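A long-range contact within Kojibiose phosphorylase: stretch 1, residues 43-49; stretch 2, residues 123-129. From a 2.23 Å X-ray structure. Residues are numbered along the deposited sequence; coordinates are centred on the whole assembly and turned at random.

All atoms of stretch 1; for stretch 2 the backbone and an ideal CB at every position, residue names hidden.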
# COMPACT_ATOMS: atom_id res chain seq x y z
N ARG A 43 20.39 1.89 26.10
CA ARG A 43 20.27 0.42 26.22
C ARG A 43 21.42 -0.06 27.10
O ARG A 43 22.46 0.63 27.17
CB ARG A 43 20.32 -0.23 24.84
CG ARG A 43 19.02 -0.11 24.05
CD ARG A 43 19.16 -0.63 22.63
NE ARG A 43 19.34 -2.07 22.62
CZ ARG A 43 18.37 -2.97 22.68
NH1 ARG A 43 17.10 -2.60 22.76
NH2 ARG A 43 18.65 -4.24 22.63
N ALA A 44 21.27 -1.24 27.68
CA ALA A 44 22.25 -1.85 28.61
C ALA A 44 23.29 -2.62 27.79
O ALA A 44 23.69 -3.74 28.20
CB ALA A 44 21.57 -2.73 29.60
N PHE A 45 23.72 -2.04 26.67
CA PHE A 45 24.78 -2.61 25.82
C PHE A 45 26.05 -2.59 26.67
O PHE A 45 26.21 -1.68 27.48
CB PHE A 45 24.91 -1.86 24.50
CG PHE A 45 25.30 -0.41 24.65
CD1 PHE A 45 26.64 -0.06 24.78
CD2 PHE A 45 24.34 0.58 24.68
CE1 PHE A 45 27.00 1.28 24.93
CE2 PHE A 45 24.70 1.91 24.86
CZ PHE A 45 26.03 2.26 24.97
N PHE A 46 26.86 -3.63 26.53
CA PHE A 46 28.22 -3.75 27.10
C PHE A 46 29.05 -2.53 26.72
O PHE A 46 29.01 -2.09 25.56
CB PHE A 46 28.89 -5.05 26.63
CG PHE A 46 28.30 -6.30 27.22
CD1 PHE A 46 27.26 -6.25 28.14
CD2 PHE A 46 28.81 -7.54 26.89
CE1 PHE A 46 26.74 -7.40 28.71
CE2 PHE A 46 28.29 -8.70 27.45
CZ PHE A 46 27.26 -8.63 28.36
N ASP A 47 29.80 -2.02 27.69
CA ASP A 47 30.69 -0.84 27.53
C ASP A 47 31.84 -1.26 26.61
O ASP A 47 32.01 -0.62 25.58
CB ASP A 47 31.19 -0.37 28.89
CG ASP A 47 30.06 -0.33 29.90
OD1 ASP A 47 29.49 0.76 30.07
OD2 ASP A 47 29.73 -1.40 30.48
N GLU A 48 32.53 -2.33 26.96
CA GLU A 48 33.70 -2.86 26.22
C GLU A 48 33.23 -3.39 24.87
O GLU A 48 32.02 -3.56 24.70
CB GLU A 48 34.42 -3.96 27.01
CG GLU A 48 33.65 -5.28 27.12
CD GLU A 48 32.54 -5.34 28.16
OE1 GLU A 48 32.29 -4.32 28.81
OE2 GLU A 48 31.92 -6.41 28.32
N THR A 49 34.16 -3.67 23.95
CA THR A 49 33.89 -4.38 22.67
C THR A 49 33.07 -5.66 22.94
O THR A 49 33.42 -6.43 23.84
CB THR A 49 35.21 -4.69 21.95
OG1 THR A 49 35.77 -3.43 21.59
CG2 THR A 49 35.04 -5.56 20.72
N UNK A 123 21.03 2.64 39.52
CA UNK A 123 22.42 2.13 39.43
C UNK A 123 22.38 0.87 38.57
O UNK A 123 21.60 -0.08 38.88
CB UNK A 123 23.01 1.84 40.81
N UNK A 124 23.13 0.90 37.47
CA UNK A 124 23.30 -0.25 36.56
C UNK A 124 24.75 -0.71 36.74
O UNK A 124 25.67 0.10 36.52
CB UNK A 124 23.00 0.11 35.10
N UNK A 125 24.92 -1.96 37.16
CA UNK A 125 26.22 -2.52 37.59
C UNK A 125 26.39 -3.87 36.90
O UNK A 125 25.45 -4.69 36.92
CB UNK A 125 26.30 -2.67 39.11
N UNK A 126 27.56 -4.06 36.31
CA UNK A 126 27.96 -5.34 35.68
C UNK A 126 29.30 -5.72 36.29
O UNK A 126 30.21 -4.87 36.27
CB UNK A 126 28.05 -5.23 34.16
N UNK A 127 29.39 -6.93 36.85
CA UNK A 127 30.61 -7.50 37.47
C UNK A 127 30.95 -8.81 36.74
O UNK A 127 30.04 -9.54 36.35
CB UNK A 127 30.41 -7.75 38.97
N UNK A 128 32.23 -9.08 36.50
CA UNK A 128 32.69 -10.38 35.95
C UNK A 128 34.20 -10.51 36.20
O UNK A 128 34.89 -9.49 36.43
CB UNK A 128 32.38 -10.49 34.46
N UNK A 129 34.70 -11.74 36.20
CA UNK A 129 36.15 -12.01 36.33
C UNK A 129 36.69 -12.48 34.98
O UNK A 129 36.23 -13.51 34.47
CB UNK A 129 36.42 -13.06 37.41

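Stretch 2 has extended backbone angles throughout, so its CA-to-CB bonds alternate in direction. Positions 124, 126 and 128 point toward stretch 1. The other four are out of its reach. No ideal CB has an atom of stretch 1 within 5.5 Å, so only long side chains can make contact.

Position 123 meets nothing of stretch 1. The visible atoms set little preference. The deposited residue is Leu-123, which makes no contact here.

Position 124 points toward Ala-44, with the two CA atoms 8.2 Å apart. Stretch 1 offers a small methyl group and a carbonyl oxygen, an acceptor. A long apolar side chain would suit, and so would one with a polar tip. The residue is Tyr-124, with chi1 t. Its CZ lies 3.7 Å from Ala-44 CB, an apolar contact made obliquely to the ring. Tyr-124 OH lies 3.5 Å from Ala-44 O, and a water joins them: water 1 donates to Ala-44 O at 3.1 Å and is hydrogen-bonded to Tyr-124 OH at 2.5 Å.

Position 125 points out of reach, and many side chains would be acceptable. It is Gln-125, which does not touch stretch 1.

Position 126 is the most demanding. Its CB points toward stretch 1, where it meets the ring of Phe-46 and the carboxylates of Asp-47 and Glu-48. Two acids call for a positive charge, and the gap calls for length. Lysine could supply both; arginine adds a flat group that can also lie on the ring. The residue is Arg-126. Its NH2 donates to Asp-47 OD2 at 2.9 Å and to Glu-48 OE1 at 2.6 Å, both as salt bridges. Its NH1 donates to Glu-48 OE2 at 2.9 Å, so this carboxylate is held by two nitrogens. The acids sit near the guanidinium plane, leaving its face free to stack on Phe-46. The planes are 12° apart, and Arg-126 CZ is 3.9 Å from the Phe-46 ring centroid, off-centre. Water 2 adds a further link, donating to Asp-47 OD2 at 2.6 Å and accepting from Arg-126 NE at 2.8 Å.

Position 127 points out of reach and is little constrained by stretch 1. It is Thr-127.

Position 128 points toward stretch 1 again, in the direction of Glu-48, but from a distance. A long polar or basic chain could suit, as could a large ring. The residue is Phe-128, with chi1 p. Its contact is slight: CZ comes within 4.3 Å of Glu-48 OE2.

Position 129 is out of reach. It is Thr-129, without contact.

Stretch 2 (123-129) LYQRTFT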
# COMPACT_ATOMS: atom_id res chain seq x y z
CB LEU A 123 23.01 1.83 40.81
CG LEU A 123 24.39 1.18 40.74
CD1 LEU A 123 25.34 2.11 40.01
CD2 LEU A 123 24.95 0.85 42.11
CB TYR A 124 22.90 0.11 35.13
CG TYR A 124 23.21 -0.99 34.17
CD1 TYR A 124 22.65 -2.24 34.33
CD2 TYR A 124 24.12 -0.82 33.14
CE1 TYR A 124 22.95 -3.29 33.49
CE2 TYR A 124 24.45 -1.87 32.30
CZ TYR A 124 23.86 -3.11 32.47
OH TYR A 124 24.18 -4.17 31.66
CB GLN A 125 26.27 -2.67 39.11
CG GLN A 125 27.65 -2.47 39.70
CD GLN A 125 27.66 -2.66 41.20
OE1 GLN A 125 27.39 -3.75 41.70
NE2 GLN A 125 27.99 -1.59 41.92
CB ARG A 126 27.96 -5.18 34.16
CG ARG A 126 27.73 -6.48 33.40
CD ARG A 126 27.49 -6.23 31.92
NE ARG A 126 28.36 -5.16 31.42
CZ ARG A 126 29.43 -5.33 30.65
NH1 ARG A 126 29.80 -6.53 30.24
NH2 ARG A 126 30.14 -4.27 30.28
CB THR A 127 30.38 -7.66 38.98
OG1 THR A 127 30.03 -6.39 39.55
CG2 THR A 127 31.58 -8.23 39.70
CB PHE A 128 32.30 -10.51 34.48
CG PHE A 128 32.73 -9.33 33.65
CD1 PHE A 128 33.98 -9.30 33.07
CD2 PHE A 128 31.90 -8.24 33.48
CE1 PHE A 128 34.39 -8.20 32.34
CE2 PHE A 128 32.31 -7.14 32.75
CZ PHE A 128 33.56 -7.11 32.19
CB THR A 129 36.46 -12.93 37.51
OG1 THR A 129 35.91 -12.30 38.69
CG2 THR A 129 37.94 -13.16 37.68
O HOH W 1 26.04 -3.39 30.13
O HOH W 2 27.71 -2.43 31.82
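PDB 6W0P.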